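Local coordinates for putative glucarate dehydratase (Pseudomonas fluorescens, PDB 4IT1), which probably catalyses the magnesium-dependent dehydration of D-glucarate to 5-dehydro-4-deoxy-D-glucarate, the first step of D-glucarate degradation, at residues A[168-173]-A[201-206]; A[188-191]-A[195-198]; A[209-214]-A[365-370]; A[226-231]-A[262-267]. All blocks are in the same frame, centred on the assembly; numbering follows the deposited sequence.

Interaction 1: A[168-173]-A[201-206]; sequences AYLFFK and ARMIEA
A168 in strand 168-170 faces M203 in helix 201-206, their CA atoms 6.5 Å apart, while strand and helix run nearly antiparallel, at 163°, with axes 9.0 Å apart at closest approach. This is one β/α pair of the family's barrel: strand 163-170 belongs to the inner wall, and helix 193-207, the next helix in the chain, packs on its outside.

A single side chain carries the contact from the helix. M203 has CG beside its backbone N and anti to the carbonyl carbon (chi1 -75°), and from there the chain runs fully extended to the strand. Its SD lies 3.9 Å from CB of A168 and is equally near CD2 of L170, so that the sulfur touches both from the same side. L170 and M203 pass alongside one another, pointing in opposite directions. Beyond the sulfur, the methyl CE reaches the backbone and meets O of Y169 at 3.6 Å. That carbonyl is also hydrogen-bonded by NE1 of W374, whose side chain touches M203.

Y169 leaves the strand on the side away from the helix, and its OH is hydrogen-bonded to NZ of K215, the predicted proton acceptor. Since dispersion and shape carry the contact, its strength probably depends on the fit of one long, unbranched thioether against the outer side of a strand whose other side faces the magnesium site.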
loop_
_atom_site.group_PDB
_atom_site.type_symbol
_atom_site.label_atom_id
_atom_site.label_comp_id
_atom_site.label_asym_id
_atom_site.label_seq_id
_atom_site.Cartn_x
_atom_site.Cartn_y
_atom_site.Cartn_z
ATOM N N ALA A 168 21.030 -4.442 18.979
ATOM C CA ALA A 168 21.806 -3.509 19.770
ATOM C C ALA A 168 22.577 -2.638 18.788
ATOM O O ALA A 168 23.385 -3.159 18.007
ATOM C CB ALA A 168 22.764 -4.264 20.677
ATOM N N TYR A 169 22.306 -1.331 18.804
ATOM C CA TYR A 169 23.018 -0.388 17.928
ATOM C C TYR A 169 24.279 0.156 18.608
ATOM O O TYR A 169 24.203 1.049 19.453
ATOM C CB TYR A 169 22.102 0.756 17.454
ATOM C CG TYR A 169 22.298 1.112 15.974
ATOM C CD1 TYR A 169 23.582 1.202 15.411
ATOM C CD2 TYR A 169 21.201 1.345 15.139
ATOM C CE1 TYR A 169 23.761 1.500 14.071
ATOM C CE2 TYR A 169 21.377 1.654 13.791
ATOM C CZ TYR A 169 22.659 1.731 13.267
ATOM O OH TYR A 169 22.851 2.035 11.936
ATOM N N LEU A 170 25.429 -0.400 18.227
ATOM C CA LEU A 170 26.721 -0.046 18.801
ATOM C C LEU A 170 27.424 1.102 18.072
ATOM O O LEU A 170 27.426 1.163 16.834
ATOM C CB LEU A 170 27.663 -1.250 18.765
ATOM C CG LEU A 170 27.274 -2.597 19.369
ATOM C CD1 LEU A 170 28.503 -3.499 19.372
ATOM C CD2 LEU A 170 26.710 -2.426 20.769
ATOM N N PHE A 171 28.065 1.967 18.856
ATOM C CA PHE A 171 28.809 3.117 18.354
ATOM C C PHE A 171 30.195 3.163 18.961
ATOM O O PHE A 171 30.384 2.793 20.121
ATOM C CB PHE A 171 28.112 4.411 18.760
ATOM C CG PHE A 171 26.869 4.702 17.988
ATOM C CD1 PHE A 171 25.653 4.144 18.363
ATOM C CD2 PHE A 171 26.905 5.564 16.894
ATOM C CE1 PHE A 171 24.494 4.426 17.656
ATOM C CE2 PHE A 171 25.748 5.852 16.183
ATOM C CZ PHE A 171 24.539 5.280 16.562
ATOM N N PHE A 172 31.162 3.636 18.185
ATOM C CA PHE A 172 32.384 4.150 18.774
ATOM C C PHE A 172 32.044 5.511 19.381
ATOM O O PHE A 172 31.161 6.219 18.881
ATOM C CB PHE A 172 33.493 4.256 17.739
ATOM C CG PHE A 172 33.880 2.934 17.143
ATOM C CD1 PHE A 172 34.771 2.092 17.801
ATOM C CD2 PHE A 172 33.345 2.517 15.928
ATOM C CE1 PHE A 172 35.132 0.862 17.257
ATOM C CE2 PHE A 172 33.707 1.292 15.376
ATOM C CZ PHE A 172 34.600 0.462 16.042
ATOM N N LYS A 173 32.699 5.845 20.490
ATOM C CA LYS A 173 32.456 7.114 21.170
ATOM C C LYS A 173 33.692 7.563 21.938
ATOM O O LYS A 173 34.558 6.744 22.263
ATOM C CB LYS A 173 31.225 7.030 22.097
ATOM C CG LYS A 173 31.391 6.156 23.344
ATOM C CD LYS A 173 30.077 5.969 24.102
ATOM C CE LYS A 173 29.642 7.222 24.857
ATOM N NZ LYS A 173 30.607 7.622 25.924
ATOM N N ALA A 201 27.845 -6.053 25.525
ATOM C CA ALA A 201 27.521 -6.819 26.728
ATOM C C ALA A 201 26.549 -6.048 27.615
ATOM O O ALA A 201 25.520 -6.592 28.027
ATOM C CB ALA A 201 28.785 -7.179 27.495
ATOM N N ARG A 202 26.857 -4.776 27.869
ATOM C CA ARG A 202 25.986 -3.924 28.669
ATOM C C ARG A 202 24.568 -3.903 28.121
ATOM O O ARG A 202 23.605 -4.027 28.880
ATOM C CB ARG A 202 26.536 -2.503 28.764
ATOM C CG ARG A 202 25.537 -1.520 29.355
ATOM C CD ARG A 202 26.187 -0.193 29.698
ATOM N NE ARG A 202 25.183 0.818 30.027
ATOM C CZ ARG A 202 25.454 1.985 30.605
ATOM N NH1 ARG A 202 26.709 2.295 30.928
ATOM N NH2 ARG A 202 24.470 2.840 30.868
ATOM N N MET A 203 24.453 -3.757 26.802
ATOM C CA MET A 203 23.153 -3.654 26.135
ATOM C C MET A 203 22.398 -4.977 26.127
ATOM O O MET A 203 21.190 -5.010 26.384
ATOM C CB MET A 203 23.325 -3.161 24.697
ATOM C CG MET A 203 23.636 -1.681 24.568
ATOM S SD MET A 203 23.626 -1.162 22.842
ATOM C CE MET A 203 23.857 0.600 23.018
ATOM N N ILE A 204 23.116 -6.056 25.807
ATOM C CA ILE A 204 22.551 -7.411 25.799
ATOM C C ILE A 204 22.050 -7.818 27.193
ATOM O O ILE A 204 20.932 -8.311 27.326
ATOM C CB ILE A 204 23.544 -8.449 25.216
ATOM C CG1 ILE A 204 23.821 -8.140 23.737
ATOM C CG2 ILE A 204 23.009 -9.870 25.389
ATOM C CD1 ILE A 204 24.917 -8.969 23.103
ATOM N N GLU A 205 22.873 -7.589 28.218
ATOM C CA GLU A 205 22.469 -7.791 29.616
ATOM C C GLU A 205 21.182 -7.029 29.960
ATOM O O GLU A 205 20.253 -7.601 30.537
ATOM C CB GLU A 205 23.620 -7.407 30.569
ATOM C CG GLU A 205 23.219 -6.913 31.962
ATOM C CD GLU A 205 22.797 -8.024 32.914
ATOM O OE1 GLU A 205 21.810 -7.827 33.658
ATOM O OE2 GLU A 205 23.452 -9.090 32.931
ATOM N N ALA A 206 21.122 -5.755 29.576
ATOM C CA ALA A 206 20.039 -4.873 30.003
ATOM C C ALA A 206 18.748 -5.067 29.226
ATOM O O ALA A 206 17.664 -4.845 29.765
ATOM C CB ALA A 206 20.484 -3.415 29.941
#

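Interaction 2: A[188-191]-A[195-198]; sequences GEAL and QIVA
The amide of Q195 and the carboxylate of E189 stand nearly perpendicular, their planes 80° apart, and the backbone of 189-191 passes over one face of the amide. On that face E189 O lies above CD of Q195 at 3.7 Å, and the L191 amide sits on the same side, nearer the oxygen. The amide nitrogen turns to the carboxylate: NE2 of Q195 donates to OE2 of E189 at 3.1 Å, on the anti lone pair of that oxygen. The amide oxygen in turn accepts from the backbone, with L191 N 2.8 Å from Q195 OE1 in a nearly straight bond (164°), although the donor lies well above the carbonyl plane. With both ends engaged, the amide can hardly turn over. A leucine in place of Q195 would probably leave L191 N and the E189 carboxylate without these mates and set the loop freer to move. Nearer the helix, CB of Q195 packs on CA of A190 at 3.7 Å, and A190 CB approaches CD1 of I196 at 4.3 Å. The contact thus folds the loop back on the first turn of helix 193-207; A190 is paired through its backbone with K173, and I196 also touches F172 and L231 of helix 221-234.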
loop_
_atom_site.group_PDB
_atom_site.type_symbol
_atom_site.label_atom_id
_atom_site.label_comp_id
_atom_site.label_asym_id
_atom_site.label_seq_id
_atom_site.Cartn_x
_atom_site.Cartn_y
_atom_site.Cartn_z
ATOM N N GLY A 188 31.456 5.500 29.177
ATOM C CA GLY A 188 32.906 5.565 28.971
ATOM C C GLY A 188 33.244 5.582 27.488
ATOM O O GLY A 188 32.349 5.649 26.639
ATOM N N GLU A 189 34.533 5.518 27.167
ATOM C CA GLU A 189 34.960 5.574 25.778
ATOM C C GLU A 189 34.887 4.205 25.108
ATOM O O GLU A 189 34.898 3.166 25.775
ATOM C CB GLU A 189 36.356 6.200 25.640
ATOM C CG GLU A 189 37.531 5.271 25.908
ATOM C CD GLU A 189 38.861 5.845 25.444
ATOM O OE1 GLU A 189 38.978 7.086 25.325
ATOM O OE2 GLU A 189 39.798 5.054 25.201
ATOM N N ALA A 190 34.800 4.223 23.781
ATOM C CA ALA A 190 34.727 3.010 22.987
ATOM C C ALA A 190 35.464 3.224 21.672
ATOM O O ALA A 190 34.908 3.757 20.713
ATOM C CB ALA A 190 33.274 2.616 22.748
ATOM N N LEU A 191 36.728 2.810 21.648
ATOM C CA LEU A 191 37.605 3.027 20.512
ATOM C C LEU A 191 38.469 1.799 20.216
ATOM O O LEU A 191 39.358 1.849 19.357
ATOM C CB LEU A 191 38.495 4.255 20.752
ATOM C CG LEU A 191 37.824 5.584 21.136
ATOM C CD1 LEU A 191 38.857 6.596 21.620
ATOM C CD2 LEU A 191 36.987 6.149 19.993
ATOM N N GLN A 195 36.465 -2.404 24.384
ATOM C CA GLN A 195 35.481 -1.430 24.864
ATOM C C GLN A 195 34.141 -1.564 24.144
ATOM O O GLN A 195 33.087 -1.263 24.716
ATOM C CB GLN A 195 36.023 -0.007 24.700
ATOM C CG GLN A 195 37.277 0.285 25.508
ATOM C CD GLN A 195 38.104 1.429 24.941
ATOM O OE1 GLN A 195 38.197 1.615 23.726
ATOM N NE2 GLN A 195 38.728 2.192 25.826
ATOM N N ILE A 196 34.197 -2.001 22.886
ATOM C CA ILE A 196 32.989 -2.245 22.088
ATOM C C ILE A 196 32.274 -3.519 22.547
ATOM O O ILE A 196 31.058 -3.504 22.777
ATOM C CB ILE A 196 33.288 -2.241 20.558
ATOM C CG1 ILE A 196 33.125 -0.826 19.984
ATOM C CG2 ILE A 196 32.373 -3.190 19.793
ATOM C CD1 ILE A 196 31.703 -0.284 20.018
ATOM N N VAL A 197 33.042 -4.602 22.696
ATOM C CA VAL A 197 32.532 -5.869 23.240
ATOM C C VAL A 197 31.804 -5.605 24.559
ATOM O O VAL A 197 30.652 -6.010 24.739
ATOM C CB VAL A 197 33.665 -6.909 23.420
ATOM C CG1 VAL A 197 33.238 -8.044 24.345
ATOM C CG2 VAL A 197 34.099 -7.466 22.068
ATOM N N ALA A 198 32.480 -4.882 25.448
ATOM C CA ALA A 198 31.919 -4.452 26.724
ATOM C C ALA A 198 30.644 -3.620 26.555
ATOM O O ALA A 198 29.697 -3.773 27.328
ATOM C CB ALA A 198 32.961 -3.673 27.506
#

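Interaction 3: A[209-214]-A[365-370]; sequences FKSIKL and DYACDT
K213 and D369 form a buried salt bridge between strand 212-215 of the barrel wall and the loop that follows helix 348-360, close to the magnesium site. NZ of K213 is 2.6 Å from OD2 of D369, on the syn lone pair of that oxygen. The two side chains cross at about a right angle. Leaving the strand with CG anti to its backbone N, the lysine chain starts extended and brings CD to 3.4 Å from D369 OD1; the bend at chi3 (-78°) then turns NZ onto OD2. A water reinforces the pair, donating to OD1 of D369 at 2.8 Å and accepting from NZ of K213 at 3.3 Å; its link to A367 O is weak. K213 is the first lysine of a Lys-x-Lys sequence, the motif carried by the second barrel strand in the mandelate racemase branch of the enolase superfamily, and K215, the second, is the predicted proton acceptor. The ammonium of K213 is further gripped by OH of Y266, and more weakly by the magnesium ligand E268. D369 also touches H342, the other predicted proton acceptor. Two residues earlier on both segments, the loop meets the chain leading into the strand, where CB of A367 lies 3.4 Å from OG of S211.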
loop_
_atom_site.group_PDB
_atom_site.type_symbol
_atom_site.label_atom_id
_atom_site.label_comp_id
_atom_site.label_asym_id
_atom_site.label_seq_id
_atom_site.Cartn_x
_atom_site.Cartn_y
_atom_site.Cartn_z
ATOM N N PHE A 209 18.934 -8.106 23.528
ATOM C CA PHE A 209 18.988 -8.065 22.065
ATOM C C PHE A 209 19.635 -9.338 21.511
ATOM O O PHE A 209 20.644 -9.821 22.047
ATOM C CB PHE A 209 19.768 -6.828 21.574
ATOM C CG PHE A 209 19.112 -5.500 21.894
ATOM C CD1 PHE A 209 17.813 -5.227 21.489
ATOM C CD2 PHE A 209 19.815 -4.509 22.576
ATOM C CE1 PHE A 209 17.215 -4.006 21.780
ATOM C CE2 PHE A 209 19.229 -3.277 22.860
ATOM C CZ PHE A 209 17.925 -3.027 22.462
ATOM N N LYS A 210 19.057 -9.872 20.435
ATOM C CA LYS A 210 19.544 -11.121 19.835
ATOM C C LYS A 210 20.366 -10.912 18.562
ATOM O O LYS A 210 20.832 -11.874 17.953
ATOM C CB LYS A 210 18.385 -12.098 19.597
ATOM C CG LYS A 210 17.852 -12.722 20.880
ATOM C CD LYS A 210 16.611 -13.571 20.643
ATOM C CE LYS A 210 16.049 -14.079 21.961
ATOM N NZ LYS A 210 14.842 -14.928 21.763
ATOM N N SER A 211 20.556 -9.649 18.180
ATOM C CA SER A 211 21.379 -9.287 17.021
ATOM C C SER A 211 22.129 -7.979 17.259
ATOM O O SER A 211 21.735 -7.177 18.107
ATOM C CB SER A 211 20.519 -9.185 15.764
ATOM O OG SER A 211 19.371 -8.401 16.009
ATOM N N ILE A 212 23.212 -7.768 16.513
ATOM C CA ILE A 212 24.059 -6.585 16.705
ATOM C C ILE A 212 24.339 -5.796 15.409
ATOM O O ILE A 212 24.739 -6.374 14.380
ATOM C CB ILE A 212 25.400 -6.956 17.382
ATOM C CG1 ILE A 212 25.168 -7.723 18.693
ATOM C CG2 ILE A 212 26.212 -5.703 17.662
ATOM C CD1 ILE A 212 26.387 -8.475 19.200
ATOM N N LYS A 213 24.132 -4.479 15.473
ATOM C CA LYS A 213 24.558 -3.562 14.400
ATOM C C LYS A 213 25.592 -2.545 14.881
ATOM O O LYS A 213 25.323 -1.762 15.803
ATOM C CB LYS A 213 23.365 -2.818 13.785
ATOM C CG LYS A 213 23.772 -1.834 12.681
ATOM C CD LYS A 213 22.591 -1.393 11.840
ATOM C CE LYS A 213 22.192 -2.446 10.816
ATOM N NZ LYS A 213 20.767 -2.242 10.416
ATOM N N LEU A 214 26.761 -2.544 14.243
ATOM C CA LEU A 214 27.790 -1.544 14.532
ATOM C C LEU A 214 27.765 -0.338 13.569
ATOM O O LEU A 214 27.783 -0.507 12.343
ATOM C CB LEU A 214 29.176 -2.193 14.515
ATOM C CG LEU A 214 30.358 -1.250 14.722
ATOM C CD1 LEU A 214 30.500 -0.857 16.186
ATOM C CD2 LEU A 214 31.640 -1.875 14.196
ATOM N N ASP A 365 11.709 -9.082 7.759
ATOM C CA ASP A 365 12.775 -10.035 7.457
ATOM C C ASP A 365 13.950 -10.036 8.426
ATOM O O ASP A 365 14.692 -11.018 8.497
ATOM C CB ASP A 365 13.265 -9.824 6.025
ATOM C CG ASP A 365 12.179 -10.071 5.008
ATOM O OD1 ASP A 365 11.690 -11.219 4.943
ATOM O OD2 ASP A 365 11.804 -9.125 4.282
ATOM N N TYR A 366 14.125 -8.939 9.156
ATOM C CA TYR A 366 15.241 -8.803 10.096
ATOM C C TYR A 366 14.799 -7.985 11.297
ATOM O O TYR A 366 13.781 -7.297 11.244
ATOM C CB TYR A 366 16.447 -8.122 9.439
ATOM C CG TYR A 366 16.980 -8.801 8.199
ATOM C CD1 TYR A 366 16.453 -8.512 6.933
ATOM C CD2 TYR A 366 18.024 -9.717 8.284
ATOM C CE1 TYR A 366 16.945 -9.130 5.791
ATOM C CE2 TYR A 366 18.523 -10.344 7.146
ATOM C CZ TYR A 366 17.981 -10.045 5.904
ATOM O OH TYR A 366 18.479 -10.664 4.783
ATOM N N ALA A 367 15.573 -8.067 12.377
ATOM C CA ALA A 367 15.355 -7.242 13.562
ATOM C C ALA A 367 15.490 -5.767 13.201
ATOM O O ALA A 367 16.324 -5.388 12.373
ATOM C CB ALA A 367 16.345 -7.612 14.658
ATOM N N CYS A 368 14.661 -4.945 13.832
ATOM C CA CYS A 368 14.612 -3.522 13.551
ATOM C C CYS A 368 15.741 -2.741 14.226
ATOM O O CYS A 368 16.507 -3.303 15.023
ATOM C CB CYS A 368 13.255 -2.971 13.951
ATOM S SG CYS A 368 11.904 -3.709 13.017
ATOM N N ASP A 369 15.844 -1.453 13.884
ATOM C CA ASP A 369 16.922 -0.582 14.375
ATOM C C ASP A 369 16.387 0.474 15.324
ATOM O O ASP A 369 15.347 1.090 15.056
ATOM C CB ASP A 369 17.648 0.115 13.220
ATOM C CG ASP A 369 18.707 -0.754 12.576
ATOM O OD1 ASP A 369 19.533 -1.345 13.304
ATOM O OD2 ASP A 369 18.732 -0.816 11.327
ATOM N N THR A 370 17.105 0.684 16.429
ATOM C CA THR A 370 16.711 1.682 17.425
ATOM C C THR A 370 17.910 2.305 18.144
ATOM O O THR A 370 18.978 1.687 18.267
ATOM C CB THR A 370 15.693 1.114 18.442
ATOM O OG1 THR A 370 15.027 2.194 19.112
ATOM C CG2 THR A 370 16.375 0.202 19.476
HETATM O O HOH W 1 19.403 -4.042 12.764
#

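Interaction 4: A[226-231]-A[262-267]; sequences ACIKAL and DDLQYY
K229 of helix 226-231 lies nearest D263 in the loop leading into strand 266-268, with CA atoms 7.3 Å apart; helix 221-234 borders this loop on the outside of the barrel. Although CB of K229 points away from the loop, its chain bends at chi2 (-84°) and doubles back. NZ then forms a salt bridge with D263, 3.0 Å from OD2, while CD of K229 lies 3.2 Å from the same oxygen. The side chains cross at about a right angle, the ammonium meeting the carboxylate from above, 39° out of its plane. NZ has a second acceptor in O of L259, near the end of helix 250-260. An alanine at K229 would probably cost the L259 carbonyl its lysine partner and leave the D263 carboxylate to a long, weak ion pair with K232. On the inner side, CG2 of I228 meets CD2 of L264 at 4.0 Å, and both side chains reach I242 of strand 240-243. The other L264 methyl, CD1, sits over the centre of the Y267 ring, 3.4 Å above its plane. Polar and apolar parts are thus layered: a partly exposed ion pair, whose lysine also ties in helix 250-260, lies outside an aliphatic layer against the barrel strands.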
loop_
_atom_site.group_PDB
_atom_site.type_symbol
_atom_site.label_atom_id
_atom_site.label_comp_id
_atom_site.label_asym_id
_atom_site.label_seq_id
_atom_site.Cartn_x
_atom_site.Cartn_y
_atom_site.Cartn_z
ATOM N N ALA A 226 38.408 -5.865 12.814
ATOM C CA ALA A 226 38.876 -6.520 14.042
ATOM C C ALA A 226 37.869 -6.429 15.199
ATOM O O ALA A 226 37.745 -7.366 15.995
ATOM C CB ALA A 226 40.227 -5.962 14.459
ATOM N N CYS A 227 37.142 -5.314 15.278
ATOM C CA CYS A 227 36.101 -5.152 16.296
ATOM C C CYS A 227 34.899 -6.060 16.040
ATOM O O CYS A 227 34.223 -6.486 16.982
ATOM C CB CYS A 227 35.656 -3.694 16.408
ATOM S SG CYS A 227 36.975 -2.577 16.955
ATOM N N ILE A 228 34.635 -6.354 14.771
ATOM C CA ILE A 228 33.577 -7.301 14.425
ATOM C C ILE A 228 33.985 -8.727 14.800
ATOM O O ILE A 228 33.195 -9.456 15.397
ATOM C CB ILE A 228 33.181 -7.205 12.939
ATOM C CG1 ILE A 228 32.315 -5.970 12.716
ATOM C CG2 ILE A 228 32.414 -8.442 12.488
ATOM C CD1 ILE A 228 32.502 -5.373 11.342
ATOM N N LYS A 229 35.214 -9.107 14.453
ATOM C CA LYS A 229 35.783 -10.403 14.842
ATOM C C LYS A 229 35.610 -10.636 16.343
ATOM O O LYS A 229 35.074 -11.669 16.764
ATOM C CB LYS A 229 37.272 -10.484 14.484
ATOM C CG LYS A 229 37.614 -10.244 13.022
ATOM C CD LYS A 229 37.457 -11.492 12.176
ATOM C CE LYS A 229 37.934 -11.236 10.760
ATOM N NZ LYS A 229 37.325 -12.210 9.815
ATOM N N ALA A 230 36.053 -9.661 17.138
ATOM C CA ALA A 230 35.966 -9.732 18.591
ATOM C C ALA A 230 34.518 -9.880 19.074
ATOM O O ALA A 230 34.252 -10.616 20.029
ATOM C CB ALA A 230 36.632 -8.519 19.222
ATOM N N LEU A 231 33.589 -9.196 18.408
ATOM C CA LEU A 231 32.161 -9.339 18.697
ATOM C C LEU A 231 31.607 -10.724 18.336
ATOM O O LEU A 231 30.735 -11.245 19.038
ATOM C CB LEU A 231 31.349 -8.265 17.970
ATOM C CG LEU A 231 31.260 -6.876 18.597
ATOM C CD1 LEU A 231 30.793 -5.868 17.556
ATOM C CD2 LEU A 231 30.324 -6.884 19.793
ATOM N N ASP A 262 32.396 -14.404 6.054
ATOM C CA ASP A 262 30.946 -14.458 6.248
ATOM C C ASP A 262 30.553 -14.144 7.689
ATOM O O ASP A 262 29.495 -14.559 8.161
ATOM C CB ASP A 262 30.348 -15.796 5.768
ATOM C CG ASP A 262 31.167 -17.011 6.202
ATOM O OD1 ASP A 262 31.535 -17.118 7.394
ATOM O OD2 ASP A 262 31.429 -17.874 5.337
ATOM N N ASP A 263 31.409 -13.385 8.376
ATOM C CA ASP A 263 31.130 -12.919 9.740
ATOM C C ASP A 263 29.853 -12.086 9.837
ATOM O O ASP A 263 29.285 -11.947 10.921
ATOM C CB ASP A 263 32.308 -12.104 10.289
ATOM C CG ASP A 263 33.568 -12.939 10.490
ATOM O OD1 ASP A 263 33.560 -14.155 10.198
ATOM O OD2 ASP A 263 34.581 -12.363 10.943
ATOM N N LEU A 264 29.399 -11.541 8.706
ATOM C CA LEU A 264 28.259 -10.618 8.697
ATOM C C LEU A 264 26.991 -11.176 8.070
ATOM O O LEU A 264 27.041 -11.796 7.009
ATOM C CB LEU A 264 28.627 -9.312 7.978
ATOM C CG LEU A 264 29.634 -8.346 8.611
ATOM C CD1 LEU A 264 29.688 -7.087 7.766
ATOM C CD2 LEU A 264 29.280 -7.983 10.046
ATOM N N GLN A 265 25.856 -10.913 8.713
ATOM C CA GLN A 265 24.544 -11.194 8.125
ATOM C C GLN A 265 24.276 -10.326 6.886
ATOM O O GLN A 265 23.860 -10.847 5.844
ATOM C CB GLN A 265 23.423 -11.008 9.156
ATOM C CG GLN A 265 22.091 -11.601 8.714
ATOM C CD GLN A 265 20.947 -11.320 9.680
ATOM O OE1 GLN A 265 20.814 -10.215 10.201
ATOM N NE2 GLN A 265 20.105 -12.324 9.910
ATOM N N TYR A 266 24.495 -9.012 7.012
ATOM C CA TYR A 266 24.436 -8.085 5.866
ATOM C C TYR A 266 25.266 -6.814 6.068
ATOM O O TYR A 266 25.583 -6.447 7.196
ATOM C CB TYR A 266 22.984 -7.739 5.463
ATOM C CG TYR A 266 22.160 -6.896 6.438
ATOM C CD1 TYR A 266 22.480 -5.562 6.709
ATOM C CD2 TYR A 266 21.016 -7.418 7.035
ATOM C CE1 TYR A 266 21.704 -4.791 7.575
ATOM C CE2 TYR A 266 20.236 -6.654 7.901
ATOM C CZ TYR A 266 20.585 -5.347 8.172
ATOM O OH TYR A 266 19.802 -4.597 9.039
ATOM N N TYR A 267 25.611 -6.162 4.958
ATOM C CA TYR A 267 26.312 -4.880 4.965
ATOM C C TYR A 267 25.322 -3.785 4.583
ATOM O O TYR A 267 24.729 -3.829 3.497
ATOM C CB TYR A 267 27.432 -4.875 3.932
ATOM C CG TYR A 267 28.558 -5.870 4.134
ATOM C CD1 TYR A 267 28.359 -7.242 3.950
ATOM C CD2 TYR A 267 29.843 -5.429 4.451
ATOM C CE1 TYR A 267 29.403 -8.145 4.118
ATOM C CE2 TYR A 267 30.895 -6.321 4.611
ATOM C CZ TYR A 267 30.673 -7.675 4.449
ATOM O OH TYR A 267 31.721 -8.553 4.615
#

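Overall arrangement
All four contacts lie in the barrel domain, three of them involving strands of its sheet. Interactions 1 and 2 share helix 193-207; their centres are 9 Å apart, and interaction 2 is nested within the loop that interaction 1 closes. Interaction 3 follows (centres 11 Å apart), joined to interaction 1 by backbone pairing of strands 163-170 and 212-215. Interaction 4 falls inside the long loop closed by interaction 3, centres 13 Å apart, and meets it through the K213-Y266 hydrogen bond. L231 packs against L170 and I196, linking interaction 4 to interactions 1 and 2. Y169 and K213 bring interactions 1 and 3 near the magnesium, while interactions 2 and 4 tie outer helices and loops to the barrel.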